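Local coordinates for protein exopolygalacturonase (Yersinia enterocolitica, PDB 2UVF) that probably hydrolyses pectin-derived polygalacturonic acid from the chain end, as a periplasmic family 28 glycoside hydrolase built on a parallel beta-helix, at residues V157-D161 with F162-D166; Q42-T45 with L46-D49; G534-P537 with S538-K542; T583-G587 with D588-H592. All coordinates share one frame; numbering follows the deposited sequence.

Contact 1: V157-D161 with F162-D166; sequences VNVRD and FGAID
Phe162 meets Val157 through one ring carbon, CE2 lying 3.7 Å from Val157 CG1. The ring also turns an edge to the backbone: CD2 lies 3.6 Å from Asn158 O, close to the ring plane. With CG anti to the carbonyl carbon (chi1 -64°), the phenyl group folds back toward the end of strand 156-158 and not along the outgoing chain. Between these residues the backbone makes a short helical twist that leads out of the first strand of the beta-helix toward helix 173-181, which probably caps this end of the beta-helix, as in related enzymes, and whose Gln178 and Ala179 touch Phe162. Asn158 opens the twist with an Asx turn, OD1 accepting from Arg160 N at 2.7 Å. Val159 O then takes two N-H groups from opposite faces of its carbonyl plane, Phe162 N from well above it and Ala164 N with a smaller tilt, each at 3.2 Å. Gly163 N donates to Arg160 O, and beyond this positive-phi residue (95°) Ala164 CB packs on Val159 CG2 at 3.8 Å. Arg160, bent at chi3 (81°), sets one guanidinium face over Ala164 O, and its NH1 is hydrogen-bonded to Tyr196 OH.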
# COMPACT_ATOMS: atom_id res chain seq x y z
N VAL A 157 26.30 4.78 -11.89
CA VAL A 157 27.23 4.65 -10.78
C VAL A 157 27.05 3.25 -10.21
O VAL A 157 25.98 2.91 -9.72
CB VAL A 157 26.97 5.70 -9.66
CG1 VAL A 157 27.94 5.52 -8.51
CG2 VAL A 157 27.01 7.13 -10.19
N ASN A 158 28.09 2.43 -10.29
CA ASN A 158 28.01 1.06 -9.81
C ASN A 158 28.67 0.97 -8.44
O ASN A 158 29.78 1.45 -8.25
CB ASN A 158 28.67 0.12 -10.84
CG ASN A 158 28.64 -1.35 -10.43
OD1 ASN A 158 28.58 -1.69 -9.24
ND2 ASN A 158 28.71 -2.23 -11.42
N VAL A 159 27.97 0.38 -7.47
CA VAL A 159 28.47 0.32 -6.08
C VAL A 159 29.72 -0.55 -5.93
O VAL A 159 30.42 -0.48 -4.91
CB VAL A 159 27.38 -0.12 -5.02
CG1 VAL A 159 26.19 0.83 -5.02
CG2 VAL A 159 26.94 -1.57 -5.20
N ARG A 160 29.99 -1.38 -6.94
CA ARG A 160 31.17 -2.25 -6.96
C ARG A 160 32.45 -1.44 -7.19
O ARG A 160 33.52 -1.84 -6.73
CB ARG A 160 31.04 -3.37 -7.99
CG ARG A 160 30.09 -4.47 -7.56
CD ARG A 160 30.18 -5.69 -8.46
NE ARG A 160 31.32 -6.54 -8.12
CZ ARG A 160 31.29 -7.54 -7.23
NH1 ARG A 160 30.17 -7.83 -6.57
NH2 ARG A 160 32.38 -8.25 -6.99
N ASP A 161 32.33 -0.31 -7.87
CA ASP A 161 33.43 0.62 -8.10
C ASP A 161 33.85 1.36 -6.82
O ASP A 161 34.87 2.06 -6.81
CB ASP A 161 33.07 1.61 -9.22
CG ASP A 161 32.82 0.93 -10.55
OD1 ASP A 161 33.20 -0.25 -10.71
OD2 ASP A 161 32.24 1.56 -11.45
N PHE A 162 33.06 1.21 -5.76
CA PHE A 162 33.37 1.80 -4.45
C PHE A 162 33.65 0.73 -3.40
O PHE A 162 33.65 1.03 -2.20
CB PHE A 162 32.25 2.73 -3.99
CG PHE A 162 32.06 3.93 -4.87
CD1 PHE A 162 32.55 5.17 -4.48
CD2 PHE A 162 31.41 3.80 -6.10
CE1 PHE A 162 32.38 6.28 -5.31
CE2 PHE A 162 31.23 4.90 -6.92
CZ PHE A 162 31.72 6.14 -6.53
N GLY A 163 33.89 -0.50 -3.85
CA GLY A 163 34.33 -1.57 -2.97
C GLY A 163 33.27 -2.49 -2.40
O GLY A 163 33.53 -3.24 -1.46
N ALA A 164 32.06 -2.43 -2.96
CA ALA A 164 31.00 -3.34 -2.55
C ALA A 164 31.19 -4.70 -3.21
O ALA A 164 31.44 -4.80 -4.42
CB ALA A 164 29.63 -2.77 -2.87
N ILE A 165 31.06 -5.75 -2.41
CA ILE A 165 31.33 -7.10 -2.86
C ILE A 165 30.33 -8.11 -2.29
O ILE A 165 29.96 -8.04 -1.11
CB ILE A 165 32.82 -7.49 -2.57
CG1 ILE A 165 33.11 -8.94 -2.99
CG2 ILE A 165 33.19 -7.16 -1.12
CD1 ILE A 165 34.32 -9.54 -2.33
N ASP A 166 29.90 -9.04 -3.14
CA ASP A 166 29.05 -10.15 -2.73
C ASP A 166 29.89 -11.23 -2.03
O ASP A 166 30.54 -12.05 -2.69
CB ASP A 166 28.32 -10.72 -3.96
CG ASP A 166 27.75 -12.14 -3.73
OD1 ASP A 166 27.82 -12.95 -4.69
OD2 ASP A 166 27.24 -12.44 -2.62

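Contact 2: Q42-T45 with L46-D49; sequences QVPT and LAYD
Leu46 follows Thr45 at the corner of a tight reversal, and its CB lies 4.2 Å from Thr45 CG2. Its positive phi (58°) belongs to the third position of the turn, while Thr45 holds the second. Both side chains leave the corner toward the beta-helix, where Asn341 touches each of them, and Leu46 O accepts a hydrogen bond from Arg262 NH2. Ala47 closes the reversal: its N donates to Pro44 O at 2.8 Å, with an N-H...O angle of 150°, although the place of that oxygen, and so the closeness of the Ala47 methyl to it, is less sure. This methyl turns back to the incoming chain and meets the proline ring, CB to Pro44 CB 3.7 Å, with Pro44 CD nearly as near. Val43 CG1 reaches the same methyl from further back, at 4.1 Å from Ala47 CB, because chi1 of -174° swings this branch away from the valine's own N. Tyr48 comes next and presents its ring edge to the same branch, CD2 lying 4.1 Å from Val43 CG1, near the ring plane. One valine methyl thus touches two successive residues of the outgoing chain. Val43, Pro44 and Ala47 touch strand 53-58, and Tyr343 of the beta-helix touches Leu46 and Ala47. The arrangement is a type II beta turn, Pro44 to Ala47, placed where the fibronectin type III domain meets the beta-helix.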
# COMPACT_ATOMS: atom_id res chain seq x y z
N GLN A 42 -2.29 9.85 -18.40
CA GLN A 42 -1.20 10.57 -17.75
C GLN A 42 0.01 9.68 -17.55
O GLN A 42 -0.10 8.46 -17.59
CB GLN A 42 -1.66 11.12 -16.39
CG GLN A 42 -1.91 10.03 -15.37
CD GLN A 42 -2.74 10.48 -14.21
OE1 GLN A 42 -2.21 10.74 -13.13
NE2 GLN A 42 -4.06 10.58 -14.41
N VAL A 43 1.16 10.30 -17.34
CA VAL A 43 2.34 9.60 -16.84
C VAL A 43 2.33 9.81 -15.33
O VAL A 43 2.28 10.95 -14.87
CB VAL A 43 3.66 10.15 -17.45
CG1 VAL A 43 4.85 9.31 -17.02
CG2 VAL A 43 3.57 10.20 -18.97
N PRO A 44 2.30 8.70 -14.55
CA PRO A 44 2.50 8.82 -13.11
C PRO A 44 3.88 9.41 -12.81
O PRO A 44 4.82 9.23 -13.59
CB PRO A 44 2.41 7.35 -12.62
CG PRO A 44 1.63 6.65 -13.68
CD PRO A 44 2.03 7.31 -14.96
N THR A 45 3.96 10.12 -11.68
CA THR A 45 5.19 10.80 -11.22
C THR A 45 6.48 9.98 -11.36
O THR A 45 6.62 8.89 -10.78
CB THR A 45 5.01 11.25 -9.75
OG1 THR A 45 4.10 12.37 -9.72
CG2 THR A 45 6.34 11.62 -9.10
N LEU A 46 7.41 10.53 -12.13
CA LEU A 46 8.72 9.93 -12.40
C LEU A 46 8.65 8.53 -13.02
O LEU A 46 9.66 7.80 -13.06
CB LEU A 46 9.60 9.95 -11.14
CG LEU A 46 10.20 11.31 -10.75
CD1 LEU A 46 10.62 11.31 -9.33
CD2 LEU A 46 11.39 11.66 -11.65
N ALA A 47 7.46 8.16 -13.51
CA ALA A 47 7.21 6.86 -14.12
C ALA A 47 7.80 6.75 -15.53
O ALA A 47 7.20 6.16 -16.44
CB ALA A 47 5.69 6.56 -14.13
N TYR A 48 8.98 7.33 -15.72
CA TYR A 48 9.64 7.32 -17.02
C TYR A 48 11.16 7.24 -16.92
O TYR A 48 11.74 7.37 -15.83
CB TYR A 48 9.19 8.50 -17.89
CG TYR A 48 9.59 9.85 -17.37
CD1 TYR A 48 10.83 10.39 -17.69
CD2 TYR A 48 8.74 10.58 -16.56
CE1 TYR A 48 11.21 11.63 -17.22
CE2 TYR A 48 9.11 11.82 -16.09
CZ TYR A 48 10.35 12.34 -16.42
OH TYR A 48 10.73 13.57 -15.95
N ASP A 49 11.78 7.03 -18.07
CA ASP A 49 13.14 6.56 -18.17
C ASP A 49 13.78 7.21 -19.39
O ASP A 49 13.16 8.05 -20.03
CB ASP A 49 13.10 5.04 -18.40
CG ASP A 49 14.07 4.31 -17.55
OD1 ASP A 49 14.19 3.07 -17.69
OD2 ASP A 49 14.73 4.98 -16.73

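Contact 3: G534-P537 with S538-K542; sequences GKNP and SIEIK
This is a local contact of a proline ring with the aliphatic part and carboxylate of a glutamate three residues on, at the point where the loop after strand 518-532 enters strand 539-542. CB of Glu540 lies 3.9 Å from Pro537 CB, and farther out Glu540 CD comes 3.8 Å from Pro537 CD. The length of this overlap follows from the glutamate torsions: chi1 and chi2 are both close to 180°, and the outstretched chain carries the carboxylate along the CG-CD side of the ring. There OE1 accepts a hydrogen bond from Gln493 NE2, and the same amide nitrogen serves Pro537 O, so one side chain of the preceding coil ties both partners. Asn536 brings ND2 to 3.9 Å from Glu540 OE1, too long for a hydrogen bond, with the amide and carboxylate planes turned 63° apart. Ser538 turns the other way, its OG bonded to Thr565 O. Beyond it the backbone settles between strands 493-500 and 568-573, where Ile539 and Ile541 are buried while the Glu540 side chain remains partly exposed. Loops that lead into a short parallel strand in this way build the coils of the right-handed parallel beta-helix of family 28 glycoside hydrolases.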
# COMPACT_ATOMS: atom_id res chain seq x y z
N GLY A 534 -14.06 -16.27 8.11
CA GLY A 534 -14.05 -15.81 9.50
C GLY A 534 -15.38 -16.04 10.20
O GLY A 534 -16.24 -16.75 9.68
N LYS A 535 -15.56 -15.43 11.37
CA LYS A 535 -16.81 -15.53 12.10
C LYS A 535 -17.39 -14.19 12.52
O LYS A 535 -18.51 -14.14 13.04
CB LYS A 535 -16.66 -16.43 13.33
CG LYS A 535 -16.60 -17.91 13.01
CD LYS A 535 -16.74 -18.75 14.28
CE LYS A 535 -15.43 -18.83 15.06
NZ LYS A 535 -15.08 -17.54 15.72
N ASN A 536 -16.64 -13.12 12.33
CA ASN A 536 -17.21 -11.82 12.64
C ASN A 536 -18.06 -11.35 11.46
O ASN A 536 -18.03 -11.98 10.40
CB ASN A 536 -16.14 -10.80 13.10
CG ASN A 536 -16.01 -10.73 14.64
OD1 ASN A 536 -16.07 -11.75 15.33
ND2 ASN A 536 -15.82 -9.51 15.16
N PRO A 537 -18.82 -10.25 11.63
CA PRO A 537 -19.80 -9.89 10.63
C PRO A 537 -19.16 -9.54 9.29
O PRO A 537 -18.09 -8.95 9.28
CB PRO A 537 -20.47 -8.65 11.23
CG PRO A 537 -20.19 -8.75 12.72
CD PRO A 537 -18.83 -9.30 12.76
N SER A 538 -19.81 -9.91 8.19
CA SER A 538 -19.31 -9.61 6.85
C SER A 538 -19.11 -8.11 6.64
O SER A 538 -18.06 -7.69 6.17
CB SER A 538 -20.22 -10.21 5.76
OG SER A 538 -21.56 -9.73 5.83
N ILE A 539 -20.13 -7.33 6.97
CA ILE A 539 -20.05 -5.88 6.98
C ILE A 539 -20.27 -5.49 8.45
O ILE A 539 -21.24 -5.92 9.09
CB ILE A 539 -21.07 -5.21 6.01
CG1 ILE A 539 -20.81 -5.64 4.56
CG2 ILE A 539 -21.02 -3.69 6.13
CD1 ILE A 539 -21.78 -5.05 3.49
N GLU A 540 -19.32 -4.74 9.02
CA GLU A 540 -19.38 -4.40 10.42
C GLU A 540 -19.03 -2.96 10.67
O GLU A 540 -17.90 -2.53 10.48
CB GLU A 540 -18.50 -5.31 11.27
CG GLU A 540 -18.53 -4.93 12.74
CD GLU A 540 -17.68 -5.81 13.60
OE1 GLU A 540 -16.68 -6.36 13.08
OE2 GLU A 540 -18.00 -5.95 14.80
N ILE A 541 -20.05 -2.23 11.11
CA ILE A 541 -19.95 -0.82 11.42
C ILE A 541 -20.27 -0.72 12.91
O ILE A 541 -21.26 -1.30 13.38
CB ILE A 541 -20.93 -0.01 10.51
CG1 ILE A 541 -20.48 -0.09 9.04
CG2 ILE A 541 -21.04 1.43 10.96
CD1 ILE A 541 -21.57 0.08 8.00
N LYS A 542 -19.40 -0.05 13.67
CA LYS A 542 -19.62 0.19 15.10
C LYS A 542 -18.98 1.49 15.58
O LYS A 542 -17.79 1.73 15.35
CB LYS A 542 -19.10 -0.97 15.96
CG LYS A 542 -19.83 -1.10 17.30
CD LYS A 542 -18.91 -1.44 18.47
CE LYS A 542 -19.68 -1.42 19.80
NZ LYS A 542 -20.40 -0.12 20.08

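Contact 4: T583-G587 with D588-H592; sequences TELRG and DTPWH. With SO4 (sulfate ion), chain F.
Leu585 and Pro590 make the apolar part of this surface contact. With CG anti to the backbone N (chi1 175°), Leu585 extends across the bend so that CD2 meets Pro590 CD at 3.9 Å and sits closer still, 3.4 Å, to Pro590 N. The other branch, CD1, approaches Pro590 CA, so the isobutyl group lies along the Thr589-Pro590 peptide. No hydrogen bond links 583-587 to 588-592 directly. The polar part is instead gathered on a sulfate ion, probably from the crystallisation liquor. Two successive backbone N-H groups point to it: Asp588 N donates to SO4 O2 at 3.3 Å, and Thr589 N to SO4 O1 at 3.2 Å with a nearly straight angle of 166°. Thr589 OG1 adds a weak bond to the same O1. His592 turns its ring edge to the anion, with CE1 3.1 Å from SO4 O1, which lies in the ring plane. Gly587 passes close beside the ion, CA lying 3.3 Å from SO4 O2, and the phi of 161° is one that suits glycine. Several of these residues also touch a crystal neighbour. The loop joins strand 576-583 to strand 593-594 near the C-terminal end of the beta-helix: Pro590 rests on Phe582, Trp591 meets the rings of Phe577, Phe582 and Phe593, and Pro590 O is hydrogen-bonded to Thr567 OG1.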
# COMPACT_ATOMS: atom_id res chain seq x y z
N THR A 583 -26.10 -14.62 -1.11
CA THR A 583 -26.42 -16.02 -1.41
C THR A 583 -25.57 -16.87 -0.49
O THR A 583 -24.56 -16.40 -0.02
CB THR A 583 -26.14 -16.36 -2.90
OG1 THR A 583 -24.86 -15.83 -3.28
CG2 THR A 583 -27.23 -15.73 -3.81
N GLU A 584 -25.99 -18.11 -0.20
CA GLU A 584 -25.30 -18.99 0.76
C GLU A 584 -24.85 -18.31 2.07
O GLU A 584 -23.78 -18.61 2.61
CB GLU A 584 -24.11 -19.73 0.13
CG GLU A 584 -24.42 -20.45 -1.16
CD GLU A 584 -25.22 -21.71 -0.97
OE1 GLU A 584 -25.37 -22.16 0.18
OE2 GLU A 584 -25.67 -22.27 -1.97
N LEU A 585 -25.68 -17.42 2.60
CA LEU A 585 -25.41 -16.74 3.86
C LEU A 585 -25.16 -17.74 4.98
O LEU A 585 -25.84 -18.76 5.06
CB LEU A 585 -26.60 -15.83 4.20
CG LEU A 585 -26.64 -15.09 5.53
CD1 LEU A 585 -25.72 -13.88 5.52
CD2 LEU A 585 -28.05 -14.69 5.79
N ARG A 586 -24.15 -17.48 5.81
CA ARG A 586 -23.86 -18.33 6.98
C ARG A 586 -24.60 -17.82 8.21
O ARG A 586 -24.00 -17.33 9.16
CB ARG A 586 -22.36 -18.40 7.26
CG ARG A 586 -21.62 -19.41 6.42
CD ARG A 586 -20.45 -20.05 7.20
NE ARG A 586 -19.56 -19.05 7.78
CZ ARG A 586 -18.80 -18.20 7.08
NH1 ARG A 586 -18.82 -18.20 5.75
NH2 ARG A 586 -18.03 -17.34 7.72
N GLY A 587 -25.93 -17.94 8.17
CA GLY A 587 -26.84 -17.32 9.13
C GLY A 587 -28.21 -17.29 8.50
O GLY A 587 -28.36 -17.62 7.31
N ASP A 588 -29.22 -16.88 9.27
CA ASP A 588 -30.62 -16.89 8.80
C ASP A 588 -31.07 -15.62 8.07
O ASP A 588 -31.84 -15.70 7.10
CB ASP A 588 -31.59 -17.22 9.95
CG ASP A 588 -31.21 -18.51 10.67
OD1 ASP A 588 -31.49 -19.60 10.13
OD2 ASP A 588 -30.61 -18.43 11.78
N THR A 589 -30.60 -14.46 8.54
CA THR A 589 -30.93 -13.17 7.90
C THR A 589 -29.69 -12.30 7.74
O THR A 589 -28.90 -12.17 8.68
CB THR A 589 -32.01 -12.33 8.68
OG1 THR A 589 -31.58 -12.09 10.03
CG2 THR A 589 -33.34 -13.01 8.68
N PRO A 590 -29.54 -11.68 6.56
CA PRO A 590 -28.33 -10.89 6.33
C PRO A 590 -28.25 -9.61 7.16
O PRO A 590 -27.18 -9.29 7.69
CB PRO A 590 -28.39 -10.59 4.84
CG PRO A 590 -29.82 -10.64 4.48
CD PRO A 590 -30.42 -11.67 5.38
N TRP A 591 -29.37 -8.91 7.31
CA TRP A 591 -29.41 -7.56 7.87
C TRP A 591 -29.69 -7.44 9.38
O TRP A 591 -30.73 -7.89 9.86
CB TRP A 591 -30.40 -6.72 7.09
CG TRP A 591 -29.97 -6.51 5.66
CD1 TRP A 591 -30.58 -6.98 4.53
CD2 TRP A 591 -28.82 -5.77 5.22
NE1 TRP A 591 -29.89 -6.58 3.42
CE2 TRP A 591 -28.81 -5.84 3.81
CE3 TRP A 591 -27.81 -5.06 5.87
CZ2 TRP A 591 -27.82 -5.22 3.04
CZ3 TRP A 591 -26.82 -4.45 5.10
CH2 TRP A 591 -26.83 -4.53 3.71
N HIS A 592 -28.76 -6.82 10.10
CA HIS A 592 -28.85 -6.61 11.55
C HIS A 592 -28.52 -5.17 11.93
O HIS A 592 -27.36 -4.76 11.89
CB HIS A 592 -27.93 -7.58 12.31
CG HIS A 592 -28.35 -9.01 12.21
ND1 HIS A 592 -28.03 -9.81 11.13
CD2 HIS A 592 -29.07 -9.79 13.06
CE1 HIS A 592 -28.53 -11.02 11.32
NE2 HIS A 592 -29.17 -11.03 12.48
S SO4 F . -28.33 -14.69 12.42
O1 SO4 F . -29.04 -14.08 11.30
O2 SO4 F . -27.74 -15.97 12.04
O3 SO4 F . -27.25 -13.81 12.87
O4 SO4 F . -29.28 -14.89 13.53

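Along the chain the order is contact 2, contact 1, contact 3, contact 4. Contact 2 belongs to the fibronectin type III domain, whereas contact 1 opens the beta-helix at strand 156-158 and contacts 3 and 4 lie in its late coils, so the centres of contacts 1 and 4 are about 61 Å apart. Contact 2 lies about 28 Å from contact 1 and 39 Å from contact 3, centre to centre, against the flank of the helix. Contacts 3 and 4 are neighbours, with centres about 12 Å apart, and Arg586 NH2 makes a weak hydrogen bond to Gly534 O. The set thus samples the first coil, the last coils and the junction with the accessory domain.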